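Local coordinates for probable chitinase (Chromobacterium violaceum, PDB 5JH8), which probably binds chitin and, as a glycoside hydrolase family 18 member, is expected to hydrolyse it, at residues N121-F126 with Y159-R164. Residues are numbered along the deposited sequence; the frame is centred on the assembly and turned at random.
Sequences NNFSHF and YGYDLR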
ATOM      1  N   ASN A 121      13.880  -7.391 -15.115  1.00 12.78           N
ATOM      2  CA  ASN A 121      14.129  -8.825 -15.017  1.00 13.07           C
ATOM      3  C   ASN A 121      14.954  -9.183 -13.783  1.00 12.07           C
ATOM      4  O   ASN A 121      14.765 -10.256 -13.201  1.00 12.71           O
ATOM      5  CB  ASN A 121      14.790  -9.352 -16.285  1.00 15.27           C
ATOM      6  CG  ASN A 121      13.867  -9.304 -17.491  1.00 16.93           C
ATOM      7  OD1 ASN A 121      12.646  -9.174 -17.363  1.00 17.17           O
ATOM      8  ND2 ASN A 121      14.455  -9.411 -18.680  1.00 18.82           N
ATOM      9  N   ASN A 122      15.863  -8.305 -13.357  1.00 11.46           N
ATOM     10  CA  ASN A 122      16.614  -8.543 -12.126  1.00 11.87           C
ATOM     11  C   ASN A 122      15.677  -8.632 -10.938  1.00 11.20           C
ATOM     12  O   ASN A 122      15.804  -9.521 -10.097  1.00 11.22           O
ATOM     13  CB  ASN A 122      17.612  -7.408 -11.895  1.00 12.82           C
ATOM     14  CG  ASN A 122      18.743  -7.402 -12.891  1.00 14.10           C
ATOM     15  OD1 ASN A 122      19.141  -8.449 -13.413  1.00 16.21           O
ATOM     16  ND2 ASN A 122      19.296  -6.218 -13.146  1.00 14.59           N
ATOM     17  N   PHE A 123      14.730  -7.700 -10.845  1.00 11.02           N
ATOM     18  CA  PHE A 123      13.801  -7.679  -9.722  1.00 10.55           C
ATOM     19  C   PHE A 123      12.884  -8.903  -9.754  1.00  9.96           C
ATOM     20  O   PHE A 123      12.636  -9.533  -8.716  1.00 10.11           O
ATOM     21  CB  PHE A 123      13.020  -6.360  -9.736  1.00  9.91           C
ATOM     22  CG  PHE A 123      12.104  -6.200  -8.550  1.00  9.65           C
ATOM     23  CD1 PHE A 123      12.593  -6.270  -7.255  1.00 10.06           C
ATOM     24  CD2 PHE A 123      10.749  -6.002  -8.730  1.00 10.24           C
ATOM     25  CE1 PHE A 123      11.729  -6.140  -6.166  1.00 10.03           C
ATOM     26  CE2 PHE A 123       9.886  -5.853  -7.639  1.00  9.60           C
ATOM     27  CZ  PHE A 123      10.378  -5.929  -6.363  1.00  9.38           C
ATOM     28  N   SER A 124      12.387  -9.271 -10.937  1.00 10.55           N
ATOM     29  CA  SER A 124      11.571 -10.473 -11.045  1.00 10.42           C
ATOM     30  C   SER A 124      12.339 -11.680 -10.543  1.00 10.77           C
ATOM     31  O   SER A 124      11.783 -12.534  -9.844  1.00 11.60           O
ATOM     32  CB  SER A 124      11.174 -10.699 -12.498  1.00 11.35           C
ATOM     33  OG  SER A 124      10.324  -9.658 -12.916  1.00 11.93           O
ATOM     34  N   HIS A 125      13.622 -11.771 -10.915  1.00 11.15           N
ATOM     35  CA  HIS A 125      14.432 -12.910 -10.510  1.00 11.65           C
ATOM     36  C   HIS A 125      14.638 -12.925  -9.002  1.00 10.81           C
ATOM     37  O   HIS A 125      14.501 -13.972  -8.361  1.00 11.11           O
ATOM     38  CB  HIS A 125      15.770 -12.908 -11.251  1.00 12.89           C
ATOM     39  CG  HIS A 125      16.624 -14.088 -10.921  1.00 16.21           C
ATOM     40  ND1 HIS A 125      17.744 -13.980 -10.133  1.00 18.43           N
ATOM     41  CD2 HIS A 125      16.496 -15.402 -11.217  1.00 18.43           C
ATOM     42  CE1 HIS A 125      18.293 -15.171  -9.983  1.00 18.22           C
ATOM     43  NE2 HIS A 125      17.558 -16.052 -10.635  1.00 18.36           N
ATOM     44  N   PHE A 126      14.930 -11.763  -8.416  1.00 10.54           N
ATOM     45  CA  PHE A 126      15.056 -11.665  -6.962  1.00 10.55           C
ATOM     46  C   PHE A 126      13.801 -12.170  -6.271  1.00  9.45           C
ATOM     47  O   PHE A 126      13.879 -12.950  -5.315  1.00  9.70           O
ATOM     48  CB  PHE A 126      15.353 -10.216  -6.578  1.00 10.79           C
ATOM     49  CG  PHE A 126      15.167  -9.900  -5.107  1.00 10.30           C
ATOM     50  CD1 PHE A 126      15.937 -10.504  -4.133  1.00 11.54           C
ATOM     51  CD2 PHE A 126      14.213  -8.975  -4.699  1.00 11.15           C
ATOM     52  CE1 PHE A 126      15.741 -10.195  -2.793  1.00 11.92           C
ATOM     53  CE2 PHE A 126      14.030  -8.671  -3.371  1.00 11.30           C
ATOM     54  CZ  PHE A 126      14.788  -9.275  -2.422  1.00 11.55           C
ATOM     55  N   TYR A 159       7.845   0.140 -15.684  1.00 12.05           N
ATOM     56  CA  TYR A 159       8.382  -0.971 -16.456  1.00 11.91           C
ATOM     57  C   TYR A 159       9.230  -1.915 -15.605  1.00 11.41           C
ATOM     58  O   TYR A 159       9.382  -3.087 -15.964  1.00 12.29           O
ATOM     59  CB  TYR A 159       9.183  -0.458 -17.663  1.00 12.98           C
ATOM     60  CG  TYR A 159       9.584  -1.566 -18.609  1.00 13.79           C
ATOM     61  CD1 TYR A 159       8.636  -2.206 -19.395  1.00 15.70           C
ATOM     62  CD2 TYR A 159      10.902  -1.980 -18.716  1.00 15.70           C
ATOM     63  CE1 TYR A 159       8.981  -3.224 -20.236  1.00 17.05           C
ATOM     64  CE2 TYR A 159      11.267  -2.996 -19.577  1.00 17.33           C
ATOM     65  CZ  TYR A 159      10.299  -3.617 -20.332  1.00 17.33           C
ATOM     66  OH  TYR A 159      10.633  -4.630 -21.197  1.00 19.97           O
ATOM     67  N   GLY A 160       9.775  -1.457 -14.479  1.00 11.15           N
ATOM     68  CA  GLY A 160      10.505  -2.366 -13.611  1.00 11.01           C
ATOM     69  C   GLY A 160       9.655  -3.452 -12.982  1.00  9.86           C
ATOM     70  O   GLY A 160      10.217  -4.387 -12.408  1.00 10.51           O
ATOM     71  N   TYR A 161       8.323  -3.337 -13.069  1.00 10.18           N
ATOM     72  CA  TYR A 161       7.396  -4.250 -12.407  1.00  9.50           C
ATOM     73  C   TYR A 161       6.690  -5.123 -13.446  1.00 10.22           C
ATOM     74  O   TYR A 161       5.799  -4.663 -14.172  1.00 10.22           O
ATOM     75  CB  TYR A 161       6.397  -3.480 -11.560  1.00  9.57           C
ATOM     76  CG  TYR A 161       7.078  -2.626 -10.520  1.00  9.64           C
ATOM     77  CD1 TYR A 161       7.429  -3.158  -9.288  1.00  9.17           C
ATOM     78  CD2 TYR A 161       7.413  -1.313 -10.783  1.00  9.64           C
ATOM     79  CE1 TYR A 161       8.063  -2.406  -8.329  1.00  9.09           C
ATOM     80  CE2 TYR A 161       8.070  -0.543  -9.847  1.00  9.54           C
ATOM     81  CZ  TYR A 161       8.388  -1.082  -8.610  1.00  9.11           C
ATOM     82  OH  TYR A 161       9.044  -0.283  -7.700  1.00 10.17           O
ATOM     83  N   ASP A 162       7.116  -6.380 -13.536  1.00 10.02           N
ATOM     84  CA  ASP A 162       6.538  -7.368 -14.450  1.00  9.68           C
ATOM     85  C   ASP A 162       5.535  -8.161 -13.616  1.00  9.89           C
ATOM     86  O   ASP A 162       5.899  -9.094 -12.896  1.00  9.42           O
ATOM     87  CB  ASP A 162       7.663  -8.253 -14.968  1.00 10.72           C
ATOM     88  CG  ASP A 162       7.194  -9.350 -15.908  1.00 11.56           C
ATOM     89  OD1 ASP A 162       5.982  -9.672 -15.967  1.00 12.31           O
ATOM     90  OD2 ASP A 162       8.075  -9.894 -16.610  1.00 13.01           O
ATOM     91  N   LEU A 163       4.265  -7.752 -13.653  1.00 10.37           N
ATOM     92  CA  LEU A 163       3.282  -8.361 -12.755  1.00 10.94           C
ATOM     93  C   LEU A 163       3.150  -9.855 -13.000  1.00 10.46           C
ATOM     94  O   LEU A 163       2.978 -10.636 -12.056  1.00 10.31           O
ATOM     95  CB  LEU A 163       1.912  -7.702 -12.892  1.00 11.18           C
ATOM     96  CG  LEU A 163       1.648  -6.505 -11.976  1.00 13.86           C
ATOM     97  CD1 LEU A 163       2.566  -5.348 -12.240  1.00 15.86           C
ATOM     98  CD2 LEU A 163       0.206  -6.069 -12.091  1.00 14.14           C
ATOM     99  N   ARG A 164       3.169 -10.274 -14.263  1.00 10.28           N
ATOM    100  CA  ARG A 164       3.069 -11.701 -14.548  1.00 11.17           C
ATOM    101  C   ARG A 164       4.155 -12.488 -13.814  1.00 11.81           C
ATOM    102  O   ARG A 164       3.873 -13.498 -13.152  1.00 12.17           O
ATOM    103  CB  ARG A 164       3.130 -11.946 -16.055  1.00 13.40           C
ATOM    104  CG  ARG A 164       2.717 -13.342 -16.484  1.00 15.96           C
ATOM    105  CD  ARG A 164       2.666 -13.488 -18.013  1.00 18.51           C
ATOM    106  NE  ARG A 164       1.499 -12.845 -18.624  1.00 20.29           N
ATOM    107  CZ  ARG A 164       0.311 -13.424 -18.775  1.00 21.67           C
ATOM    108  NH1 ARG A 164       0.111 -14.679 -18.382  1.00 22.07           N
ATOM    109  NH2 ARG A 164      -0.682 -12.745 -19.327  1.00 22.29           N
TER
HETATM  110  O   HOH W   1      10.573  -9.953 -15.659  1.00 14.23           O
HETATM  111  O   HOH W   2       9.463  -7.091 -12.039  1.00 10.40           O
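Phe123 and Tyr161 meet ring against ring, with Phe123 CE2 lying 4.0 Å from Tyr161 CE1. The planes stand at 81°, and the two side chains approach each other obliquely. Phe123 reaches across because its CG is anti to the backbone N (chi1 -176°), which also brings CD2 to 4.1 Å from Gly160 O.

At the next residue of the helix, Ser124 OG packs 3.6 Å from Asp162 CB, and here two waters do the polar bridging. One donates to Ser124 OG and to Gly160 O, 2.8 Å from the latter, and takes the backbone N-H of Asp162, whose N is 2.9 Å away. The other sits 2.8 Å from Ser124 OG and donates to Asn121 OD1 and, at 2.7 Å, to Asp162 OD2. Ser124 OG thus lies between both waters, and it also hydrogen-bonds Arg120 O in the preceding turn.

In the TIM barrel of family 18, this is where the start of helix 120-135, which follows strand 107-111, meets the loop leading from strand 142-146 into helix 163-169. Asp162 serves that second helix as N-cap: OD1 takes the N-H of Ala165, while OD2 accepts from the water it shares with Asn121 and has a long, weak ion pair with Arg120 NH2 besides.

Behind the rings, Phe123 rests on Val143 and Tyr161 on Val145 and Pro146, all from the intervening strand or its end. Tyr161 OH hydrogen-bonds Phe112 O, between Asp111 and Glu113, two residues that line the pocket holding a bound histidine. Near the loop's end, Arg120 hydrogen-bonds Tyr159 O and makes a cation-pi contact with the Tyr159 ring.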